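Side-chain contacts in dimethyladenosine transferase, putative (Plasmodium falciparum, PDB 2H1R), which probably transfers methyl groups from S-adenosyl-L-methionine to adenine in ribosomal RNA, as a dimethyladenosine transferase of the rRNA adenine N6-methyltransferase family: residues A[205-210]-A[284-289]; A[213-218]-A[225-230]; A[231-236]-A[258-263]. All blocks are in the same frame, centred on the assembly; numbering follows the deposited sequence. Where two conformers were deposited one is given.

Interaction 1: residues A[205-210]-A[284-289]; sequences FDEWDN and KLLLEF
Leu286 carries the contact, its CD2 against the apolar Trp208 and its CD1 against the chain and carboxylate of Glu207 on the facing helix. CD2 sits at the edge of the indole, near the ring plane, with Trp208 CE3 and Leu286 CD2 4.1 Å apart. The same methyl lies 4.1 Å from Trp208 CA, so Leu286 CD2 fills the angle between the helix backbone and the benzo edge of the ring. Trp208 has CG anti to the backbone N (chi1 171°), which carries the indole beside its own carbonyl carbon. The other branch, Leu286 CD1, meets Glu207 twice: 4.2 Å from Glu207 CB and 4.0 Å from Glu207 OE2. In both pairs the side chains cross at about a right angle, and the nearest CA atoms across the contact, Trp208 CA and Leu286 CA, are 7.0 Å apart.

This packing joins the first turns of helix 205-216 to helix 279-291 near the end of the chain, in the helical region that follows the SAM-binding methyltransferase fold of this family. All three touching residues are buried.

The polar atoms here look to other partners. Glu207 OE1 is hydrogen-bonded to His295 ND1, while OE2 accepts from Phe296 N and Asn290 ND2; these three bonds tie the carboxylate to the C-terminal end of the chain while the methyl of Leu286 rests against it. Trp208 NE1 makes a weak hydrogen bond to Asn163 OD1 of helix 159-167, which also packs against the indole through Ile162 and Leu166.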
loop_
_atom_site.group_PDB
_atom_site.type_symbol
_atom_site.label_atom_id
_atom_site.label_comp_id
_atom_site.label_asym_id
_atom_site.label_seq_id
_atom_site.Cartn_x
_atom_site.Cartn_y
_atom_site.Cartn_z
ATOM N N PHE A 205 -6.944 -8.111 6.554
ATOM C CA PHE A 205 -6.920 -7.341 5.310
ATOM C C PHE A 205 -7.981 -7.736 4.288
ATOM O O PHE A 205 -8.513 -6.851 3.604
ATOM C CB PHE A 205 -5.534 -7.323 4.669
ATOM C CG PHE A 205 -5.472 -6.487 3.433
ATOM C CD1 PHE A 205 -5.404 -5.120 3.517
ATOM C CD2 PHE A 205 -5.558 -7.072 2.179
ATOM C CE1 PHE A 205 -5.370 -4.327 2.359
ATOM C CE2 PHE A 205 -5.526 -6.291 1.018
ATOM C CZ PHE A 205 -5.426 -4.908 1.122
ATOM N N ASP A 206 -8.292 -9.033 4.190
ATOM C CA ASP A 206 -9.366 -9.521 3.316
ATOM C C ASP A 206 -10.714 -8.855 3.620
ATOM O O ASP A 206 -11.405 -8.390 2.707
ATOM C CB ASP A 206 -9.511 -11.057 3.368
ATOM C CG ASP A 206 -8.250 -11.782 2.857
ATOM O OD1 ASP A 206 -7.505 -11.161 2.060
ATOM O OD2 ASP A 206 -8.003 -12.964 3.236
ATOM N N GLU A 207 -11.068 -8.772 4.895
ATOM C CA GLU A 207 -12.356 -8.186 5.263
ATOM C C GLU A 207 -12.335 -6.651 5.158
ATOM O O GLU A 207 -13.338 -6.054 4.777
ATOM C CB GLU A 207 -12.730 -8.564 6.703
ATOM C CG GLU A 207 -13.192 -9.977 6.893
ATOM C CD GLU A 207 -14.165 -10.104 8.059
ATOM O OE1 GLU A 207 -13.977 -11.047 8.882
ATOM O OE2 GLU A 207 -15.100 -9.266 8.155
ATOM N N TRP A 208 -11.235 -6.032 5.574
ATOM C CA TRP A 208 -11.040 -4.572 5.455
ATOM C C TRP A 208 -11.189 -4.128 4.014
ATOM O O TRP A 208 -11.954 -3.233 3.713
ATOM C CB TRP A 208 -9.629 -4.203 5.924
ATOM C CG TRP A 208 -9.181 -2.778 5.674
ATOM C CD1 TRP A 208 -8.390 -2.333 4.654
ATOM C CD2 TRP A 208 -9.463 -1.638 6.488
ATOM N NE1 TRP A 208 -8.152 -0.985 4.792
ATOM C CE2 TRP A 208 -8.807 -0.530 5.903
ATOM C CE3 TRP A 208 -10.200 -1.441 7.659
ATOM C CZ2 TRP A 208 -8.875 0.757 6.459
ATOM C CZ3 TRP A 208 -10.263 -0.151 8.199
ATOM C CH2 TRP A 208 -9.599 0.911 7.606
ATOM N N ASP A 209 -10.465 -4.779 3.115
ATOM C CA ASP A 209 -10.494 -4.393 1.717
ATOM C C ASP A 209 -11.886 -4.631 1.099
ATOM O O ASP A 209 -12.326 -3.866 0.230
ATOM C CB ASP A 209 -9.389 -5.090 0.908
ATOM C CG ASP A 209 -9.232 -4.499 -0.483
ATOM O OD1 ASP A 209 -8.922 -3.277 -0.626
ATOM O OD2 ASP A 209 -9.458 -5.264 -1.423
ATOM N N ASN A 210 -12.587 -5.674 1.533
ATOM C CA ASN A 210 -13.917 -5.919 0.966
ATOM C C ASN A 210 -14.951 -4.916 1.449
ATOM O O ASN A 210 -15.827 -4.493 0.671
ATOM C CB ASN A 210 -14.406 -7.341 1.238
ATOM C CG ASN A 210 -13.715 -8.368 0.381
ATOM O OD1 ASN A 210 -13.061 -8.047 -0.614
ATOM N ND2 ASN A 210 -13.866 -9.622 0.752
ATOM N N LYS A 284 -13.614 1.395 13.034
ATOM C CA LYS A 284 -14.793 1.316 13.918
ATOM C C LYS A 284 -15.949 0.568 13.284
ATOM O O LYS A 284 -16.593 -0.266 13.927
ATOM C CB LYS A 284 -15.327 2.701 14.269
ATOM C CG LYS A 284 -14.660 3.383 15.377
ATOM C CD LYS A 284 -15.361 4.730 15.635
ATOM N N LEU A 285 -16.221 0.873 12.010
ATOM C CA LEU A 285 -17.265 0.187 11.259
ATOM C C LEU A 285 -17.002 -1.325 11.146
ATOM O O LEU A 285 -17.912 -2.163 11.348
ATOM C CB LEU A 285 -17.335 0.798 9.857
ATOM C CG LEU A 285 -18.577 0.662 9.001
ATOM C CD1 LEU A 285 -19.794 1.184 9.772
ATOM C CD2 LEU A 285 -18.365 1.467 7.660
ATOM N N LEU A 286 -15.762 -1.686 10.810
ATOM C CA LEU A 286 -15.426 -3.116 10.660
ATOM C C LEU A 286 -15.629 -3.816 12.025
ATOM O O LEU A 286 -16.229 -4.919 12.108
ATOM C CB LEU A 286 -13.968 -3.249 10.183
ATOM C CG LEU A 286 -13.467 -4.682 9.922
ATOM C CD1 LEU A 286 -14.387 -5.455 8.933
ATOM C CD2 LEU A 286 -12.036 -4.656 9.416
ATOM N N LEU A 287 -15.136 -3.177 13.075
ATOM C CA LEU A 287 -15.202 -3.733 14.453
ATOM C C LEU A 287 -16.652 -3.969 14.896
ATOM O O LEU A 287 -16.985 -5.047 15.396
ATOM C CB LEU A 287 -14.458 -2.826 15.449
ATOM C CG LEU A 287 -14.399 -3.271 16.923
ATOM C CD1 LEU A 287 -13.267 -4.255 17.096
ATOM C CD2 LEU A 287 -14.123 -2.077 17.859
ATOM N N GLU A 288 -17.512 -2.969 14.687
ATOM C CA GLU A 288 -18.957 -3.113 15.001
ATOM C C GLU A 288 -19.755 -4.103 14.144
ATOM O O GLU A 288 -20.573 -4.866 14.694
ATOM C CB GLU A 288 -19.636 -1.737 15.094
ATOM C CG GLU A 288 -18.944 -0.846 16.108
ATOM C CD GLU A 288 -19.193 -1.230 17.574
ATOM O OE1 GLU A 288 -20.057 -2.096 17.852
ATOM O OE2 GLU A 288 -18.524 -0.630 18.448
ATOM N N PHE A 289 -19.529 -4.133 12.823
ATOM C CA PHE A 289 -20.071 -5.231 12.007
ATOM C C PHE A 289 -19.601 -6.589 12.531
ATOM O O PHE A 289 -20.432 -7.464 12.801
ATOM C CB PHE A 289 -19.739 -5.115 10.518
ATOM C CG PHE A 289 -20.573 -4.079 9.785
ATOM C CD1 PHE A 289 -19.965 -3.003 9.131
ATOM C CD2 PHE A 289 -21.954 -4.211 9.721
ATOM C CE1 PHE A 289 -20.746 -2.055 8.439
ATOM C CE2 PHE A 289 -22.727 -3.277 9.032
ATOM C CZ PHE A 289 -22.114 -2.177 8.415
#

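Interaction 2: residues A[213-218]-A[225-230]; sequences RICFSR and AIFKRN
The guanidinium groups of Arg218 and Arg229 lie flat on one another, with centres 4.2 Å apart and planes inclined by only 16°. Arg218 NH1 stands 3.7 Å above the Arg229 plane, over its centre. In return Arg229 NH1 lies over the rim of one Arg218 face, while Ile226 CD1 lies over the opposite face, also toward the rim. The pair is thus stacked despite like charge, with Arg218 NH1 and Arg229 NH1 3.8 Å apart, an arrangement that probably costs some electrostatic energy. A kink in Arg218 (chi3 -32°) turns its head group across to the 225-230 segment, where Ala225 O lies at the edge of the guanidinium, in its plane, 3.2 Å from Arg218 NH2. One water links the two segments: it donates to Ile226 O and accepts a weak bond from Arg218 NH1.

Helix 205-216 and the short helix 223-227 are consecutive helices joined by a short connection in the C-terminal helical region, and below the arginines the contact turns apolar. Ile214 and Ile226 approach obliquely, each presenting the branch methyl that stands anti to its own backbone N, so that Ile214 CG2 and Ile226 CG2 meet at 3.7 Å. The longer arm of Ile226 leaves at about a right angle to this methyl, placing CD1 3.6 Å from Arg218 O. Deeper in, Cys215 SG makes a sulfur-aromatic contact with Phe227, 5.1 Å from the ring centroid and 72° off the ring normal, an oblique approach that brings it closest to CE2. Val232 and Leu236 of helix 230-246 also pack on Phe227.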
loop_
_atom_site.group_PDB
_atom_site.type_symbol
_atom_site.label_atom_id
_atom_site.label_comp_id
_atom_site.label_asym_id
_atom_site.label_seq_id
_atom_site.Cartn_x
_atom_site.Cartn_y
_atom_site.Cartn_z
ATOM N N ARG A 213 -14.334 -1.845 -0.567
ATOM C CA ARG A 213 -14.895 -1.983 -1.924
ATOM C C ARG A 213 -16.416 -1.737 -1.960
ATOM O O ARG A 213 -16.929 -1.071 -2.883
ATOM C CB ARG A 213 -14.545 -3.348 -2.531
ATOM C CG ARG A 213 -13.071 -3.429 -2.958
ATOM C CD ARG A 213 -12.747 -4.864 -3.400
ATOM N NE ARG A 213 -11.366 -5.034 -3.810
ATOM C CZ ARG A 213 -10.938 -4.855 -5.059
ATOM N NH1 ARG A 213 -11.786 -4.470 -5.994
ATOM N NH2 ARG A 213 -9.655 -5.037 -5.368
ATOM N N ILE A 214 -17.127 -2.210 -0.945
ATOM C CA ILE A 214 -18.550 -1.926 -0.849
ATOM C C ILE A 214 -18.804 -0.426 -0.738
ATOM O O ILE A 214 -19.620 0.134 -1.490
ATOM C CB ILE A 214 -19.218 -2.656 0.362
ATOM C CG1 ILE A 214 -19.132 -4.164 0.184
ATOM C CG2 ILE A 214 -20.686 -2.267 0.477
ATOM C CD1 ILE A 214 -19.589 -4.939 1.422
ATOM N N CYS A 215 -18.116 0.204 0.197
ATOM C CA CYS A 215 -18.301 1.614 0.506
ATOM C C CYS A 215 -17.816 2.538 -0.612
ATOM O O CYS A 215 -18.483 3.534 -0.907
ATOM C CB CYS A 215 -17.589 1.965 1.816
ATOM S SG CYS A 215 -18.357 1.093 3.246
ATOM N N PHE A 216 -16.689 2.203 -1.237
ATOM C CA PHE A 216 -16.126 3.068 -2.283
ATOM C C PHE A 216 -16.706 2.855 -3.650
ATOM O O PHE A 216 -16.355 3.557 -4.563
ATOM C CB PHE A 216 -14.573 3.124 -2.282
ATOM C CG PHE A 216 -14.011 4.078 -1.258
ATOM C CD1 PHE A 216 -13.965 3.726 0.075
ATOM C CD2 PHE A 216 -13.567 5.373 -1.632
ATOM C CE1 PHE A 216 -13.487 4.608 1.042
ATOM C CE2 PHE A 216 -13.096 6.284 -0.668
ATOM C CZ PHE A 216 -13.059 5.912 0.665
ATOM N N SER A 217 -17.622 1.896 -3.788
ATOM C CA SER A 217 -18.328 1.689 -5.046
ATOM C C SER A 217 -19.121 2.928 -5.480
ATOM O O SER A 217 -19.294 3.179 -6.673
ATOM C CB SER A 217 -19.286 0.513 -4.953
ATOM O OG SER A 217 -20.097 0.502 -6.113
ATOM N N ARG A 218 -19.652 3.658 -4.505
ATOM C CA ARG A 218 -20.319 4.943 -4.767
ATOM C C ARG A 218 -19.861 5.824 -3.623
ATOM O O ARG A 218 -20.565 5.990 -2.645
ATOM C CB ARG A 218 -21.860 4.747 -4.825
ATOM C CG ARG A 218 -22.274 3.798 -5.984
ATOM C CD ARG A 218 -23.766 3.524 -6.167
ATOM N NE ARG A 218 -24.628 3.521 -4.977
ATOM C CZ ARG A 218 -25.124 2.432 -4.387
ATOM N NH1 ARG A 218 -24.798 1.221 -4.829
ATOM N NH2 ARG A 218 -25.924 2.551 -3.327
ATOM N N ALA A 225 -27.397 4.821 2.233
ATOM C CA ALA A 225 -27.751 4.515 0.841
ATOM C C ALA A 225 -26.999 3.310 0.277
ATOM O O ALA A 225 -27.532 2.572 -0.541
ATOM C CB ALA A 225 -27.511 5.744 -0.040
ATOM N N ILE A 226 -25.747 3.142 0.694
ATOM C CA ILE A 226 -24.920 1.979 0.286
ATOM C C ILE A 226 -25.496 0.690 0.864
ATOM O O ILE A 226 -25.759 -0.263 0.136
ATOM C CB ILE A 226 -23.472 2.140 0.843
ATOM C CG1 ILE A 226 -22.777 3.404 0.268
ATOM C CG2 ILE A 226 -22.633 0.857 0.600
ATOM C CD1 ILE A 226 -22.324 3.259 -1.121
ATOM N N PHE A 227 -25.693 0.672 2.172
ATOM C CA PHE A 227 -26.066 -0.569 2.888
ATOM C C PHE A 227 -27.543 -0.936 2.756
ATOM O O PHE A 227 -27.924 -2.098 3.009
ATOM C CB PHE A 227 -25.605 -0.518 4.367
ATOM C CG PHE A 227 -24.142 -0.802 4.534
ATOM C CD1 PHE A 227 -23.687 -2.105 4.623
ATOM C CD2 PHE A 227 -23.195 0.254 4.526
ATOM C CE1 PHE A 227 -22.311 -2.369 4.751
ATOM C CE2 PHE A 227 -21.825 0.002 4.617
ATOM C CZ PHE A 227 -21.388 -1.335 4.748
ATOM N N LYS A 228 -28.392 0.012 2.369
ATOM C CA LYS A 228 -29.822 -0.336 2.223
ATOM C C LYS A 228 -30.106 -1.079 0.931
ATOM O O LYS A 228 -31.198 -1.620 0.753
ATOM C CB LYS A 228 -30.731 0.900 2.371
ATOM C CG LYS A 228 -30.849 1.700 1.081
ATOM C CD LYS A 228 -31.336 3.103 1.372
ATOM C CE LYS A 228 -31.514 3.909 0.102
ATOM N NZ LYS A 228 -32.036 5.214 0.541
ATOM N N ARG A 229 -29.146 -1.099 0.013
ATOM C CA ARG A 229 -29.374 -1.753 -1.272
ATOM C C ARG A 229 -29.604 -3.244 -1.048
ATOM O O ARG A 229 -28.884 -3.866 -0.274
ATOM C CB ARG A 229 -28.189 -1.549 -2.197
ATOM C CG ARG A 229 -28.130 -0.129 -2.721
ATOM C CD ARG A 229 -29.104 -0.024 -3.882
ATOM N NE ARG A 229 -28.504 -0.568 -5.086
ATOM C CZ ARG A 229 -28.135 0.171 -6.131
ATOM N NH1 ARG A 229 -28.348 1.484 -6.127
ATOM N NH2 ARG A 229 -27.582 -0.412 -7.195
ATOM N N ASN A 230 -30.606 -3.789 -1.730
ATOM C CA ASN A 230 -31.045 -5.167 -1.513
ATOM C C ASN A 230 -29.933 -6.153 -1.818
ATOM O O ASN A 230 -29.776 -7.150 -1.096
ATOM C CB ASN A 230 -32.300 -5.467 -2.338
ATOM C CG ASN A 230 -33.091 -6.620 -1.785
ATOM O OD1 ASN A 230 -33.049 -7.722 -2.328
ATOM N ND2 ASN A 230 -33.809 -6.382 -0.683
HETATM O O HOH W 1 -24.604 -0.505 -2.460
#

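Interaction 3: residues A[231-236]-A[258-263]; sequences AVLNML and KYCLDV
Cys260 SG is the bump of this contact, projecting from helix 256-266 between Leu233 and Leu236, which lie three residues apart on helix 230-246. It meets Leu236 CD1 at 3.8 Å and Leu233 CD2 more loosely at 4.2 Å. The thiol stands anti to the backbone N of Cys260 (chi1 -176°), and this extended setting pushes the sulfur out toward the facing helix. On the other flank Leu233 CD2 also approaches Leu261 CD1, at 4.5 Å, so this methyl rests at the mouth of a shallow groove between the side chains of Cys260 and Leu261.

The two helical segments are nearly perpendicular: their directions differ by 103° and their axes pass 11.2 Å apart, wide enough that side chains alone bridge the gap. The interface between these two helices of the C-terminal helical region is modest, with 126 Å² buried between the segments, both sides summed. Surrounding residues complete the packing: Phe227 of helix 223-227 lies against Leu261, and Phe256 adjoins Leu236.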
loop_
_atom_site.group_PDB
_atom_site.type_symbol
_atom_site.label_atom_id
_atom_site.label_comp_id
_atom_site.label_asym_id
_atom_site.label_seq_id
_atom_site.Cartn_x
_atom_site.Cartn_y
_atom_site.Cartn_z
ATOM N N ALA A 231 -29.163 -5.888 -2.860
ATOM C CA ALA A 231 -28.049 -6.789 -3.231
ATOM C C ALA A 231 -26.957 -6.864 -2.154
ATOM O O ALA A 231 -26.417 -7.941 -1.899
ATOM C CB ALA A 231 -27.476 -6.415 -4.548
ATOM N N VAL A 232 -26.699 -5.745 -1.479
ATOM C CA VAL A 232 -25.702 -5.672 -0.398
ATOM C C VAL A 232 -26.256 -6.408 0.799
ATOM O O VAL A 232 -25.565 -7.233 1.370
ATOM C CB VAL A 232 -25.354 -4.202 -0.003
ATOM C CG1 VAL A 232 -24.447 -4.143 1.254
ATOM C CG2 VAL A 232 -24.671 -3.511 -1.161
ATOM N N LEU A 233 -27.500 -6.103 1.184
ATOM C CA LEU A 233 -28.142 -6.815 2.302
ATOM C C LEU A 233 -28.216 -8.338 2.096
ATOM O O LEU A 233 -28.051 -9.110 3.063
ATOM C CB LEU A 233 -29.535 -6.244 2.615
ATOM C CG LEU A 233 -29.555 -4.796 3.055
ATOM C CD1 LEU A 233 -30.996 -4.371 2.981
ATOM C CD2 LEU A 233 -28.995 -4.650 4.501
ATOM N N ASN A 234 -28.476 -8.778 0.857
ATOM C CA ASN A 234 -28.597 -10.213 0.581
ATOM C C ASN A 234 -27.231 -10.869 0.745
ATOM O O ASN A 234 -27.112 -11.957 1.385
ATOM C CB ASN A 234 -29.141 -10.478 -0.843
ATOM C CG ASN A 234 -30.651 -10.293 -0.939
ATOM O OD1 ASN A 234 -31.341 -10.146 0.065
ATOM N ND2 ASN A 234 -31.164 -10.277 -2.158
ATOM N N MET A 235 -26.207 -10.242 0.167
ATOM C CA MET A 235 -24.849 -10.757 0.339
ATOM C C MET A 235 -24.467 -10.830 1.809
ATOM O O MET A 235 -23.924 -11.835 2.245
ATOM C CB MET A 235 -23.801 -9.956 -0.425
ATOM C CG MET A 235 -22.344 -10.211 0.111
ATOM S SD MET A 235 -21.201 -9.207 -0.841
ATOM C CE MET A 235 -21.492 -7.593 -0.074
ATOM N N LEU A 236 -24.720 -9.766 2.572
ATOM C CA LEU A 236 -24.306 -9.737 3.975
ATOM C C LEU A 236 -25.101 -10.748 4.815
ATOM O O LEU A 236 -24.531 -11.437 5.675
ATOM C CB LEU A 236 -24.398 -8.315 4.560
ATOM C CG LEU A 236 -23.383 -7.314 4.020
ATOM C CD1 LEU A 236 -23.561 -6.016 4.746
ATOM C CD2 LEU A 236 -21.938 -7.867 4.179
ATOM N N LYS A 258 -32.568 -4.141 9.536
ATOM C CA LYS A 258 -32.464 -3.312 10.752
ATOM C C LYS A 258 -31.226 -3.631 11.618
ATOM O O LYS A 258 -30.551 -2.732 12.152
ATOM C CB LYS A 258 -33.753 -3.444 11.595
ATOM C CG LYS A 258 -33.950 -2.320 12.584
ATOM C CD LYS A 258 -35.324 -2.467 13.308
ATOM C CE LYS A 258 -35.617 -1.268 14.181
ATOM N NZ LYS A 258 -35.932 -0.079 13.316
ATOM N N TYR A 259 -30.969 -4.918 11.781
ATOM C CA TYR A 259 -29.744 -5.446 12.425
ATOM C C TYR A 259 -28.461 -4.802 11.861
ATOM O O TYR A 259 -27.617 -4.296 12.603
ATOM C CB TYR A 259 -29.690 -6.954 12.197
ATOM C CG TYR A 259 -28.694 -7.687 13.073
ATOM C CD1 TYR A 259 -28.712 -7.557 14.479
ATOM C CD2 TYR A 259 -27.728 -8.504 12.494
ATOM C CE1 TYR A 259 -27.757 -8.252 15.267
ATOM C CE2 TYR A 259 -26.802 -9.189 13.268
ATOM C CZ TYR A 259 -26.843 -9.081 14.629
ATOM O OH TYR A 259 -25.893 -9.780 15.336
ATOM N N CYS A 260 -28.339 -4.836 10.544
ATOM C CA CYS A 260 -27.184 -4.295 9.836
ATOM C C CYS A 260 -27.158 -2.736 9.884
ATOM O O CYS A 260 -26.158 -2.128 10.265
ATOM C CB CYS A 260 -27.198 -4.866 8.401
ATOM S SG CYS A 260 -25.834 -4.447 7.324
ATOM N N LEU A 261 -28.272 -2.082 9.566
ATOM C CA LEU A 261 -28.324 -0.597 9.570
ATOM C C LEU A 261 -28.156 0.002 10.950
ATOM O O LEU A 261 -27.674 1.135 11.087
ATOM C CB LEU A 261 -29.638 -0.071 8.954
ATOM C CG LEU A 261 -29.706 0.250 7.466
ATOM C CD1 LEU A 261 -28.943 -0.727 6.615
ATOM C CD2 LEU A 261 -31.156 0.402 6.984
ATOM N N ASP A 262 -28.573 -0.743 11.979
ATOM C CA ASP A 262 -28.351 -0.335 13.372
ATOM C C ASP A 262 -26.854 -0.093 13.721
ATOM O O ASP A 262 -26.522 0.667 14.633
ATOM C CB ASP A 262 -28.939 -1.383 14.333
ATOM C CG ASP A 262 -30.443 -1.210 14.583
ATOM O OD1 ASP A 262 -31.060 -0.197 14.141
ATOM O OD2 ASP A 262 -31.015 -2.126 15.239
ATOM N N VAL A 263 -25.944 -0.742 13.002
ATOM C CA VAL A 263 -24.517 -0.520 13.225
ATOM C C VAL A 263 -24.179 0.942 12.866
ATOM O O VAL A 263 -23.509 1.638 13.618
ATOM C CB VAL A 263 -23.684 -1.496 12.375
ATOM C CG1 VAL A 263 -22.181 -1.162 12.431
ATOM C CG2 VAL A 263 -24.010 -3.001 12.759
#

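How the interactions relate
All three contacts belong to one helical assembly, with the centres of interactions 1 and 2 and of interactions 1 and 3 about 14 Å apart and those of interactions 2 and 3 about 10 Å apart. Phe289, on segment 284-289 but not itself touching 205-210, connects them: its CZ lies 3.7 Å from Phe227 CE1 of interaction 2, and its CE2 lies 3.7 Å from Cys260 SG of interaction 3. Interactions 2 and 3 also meet directly, Ile214 CD1 being 3.6 Å from Met235 CE. Along the chain, both are nested within the span closed by interaction 1, which shares helix 205-216 with interaction 2. None of the three adjoins the predicted S-adenosyl-L-methionine site.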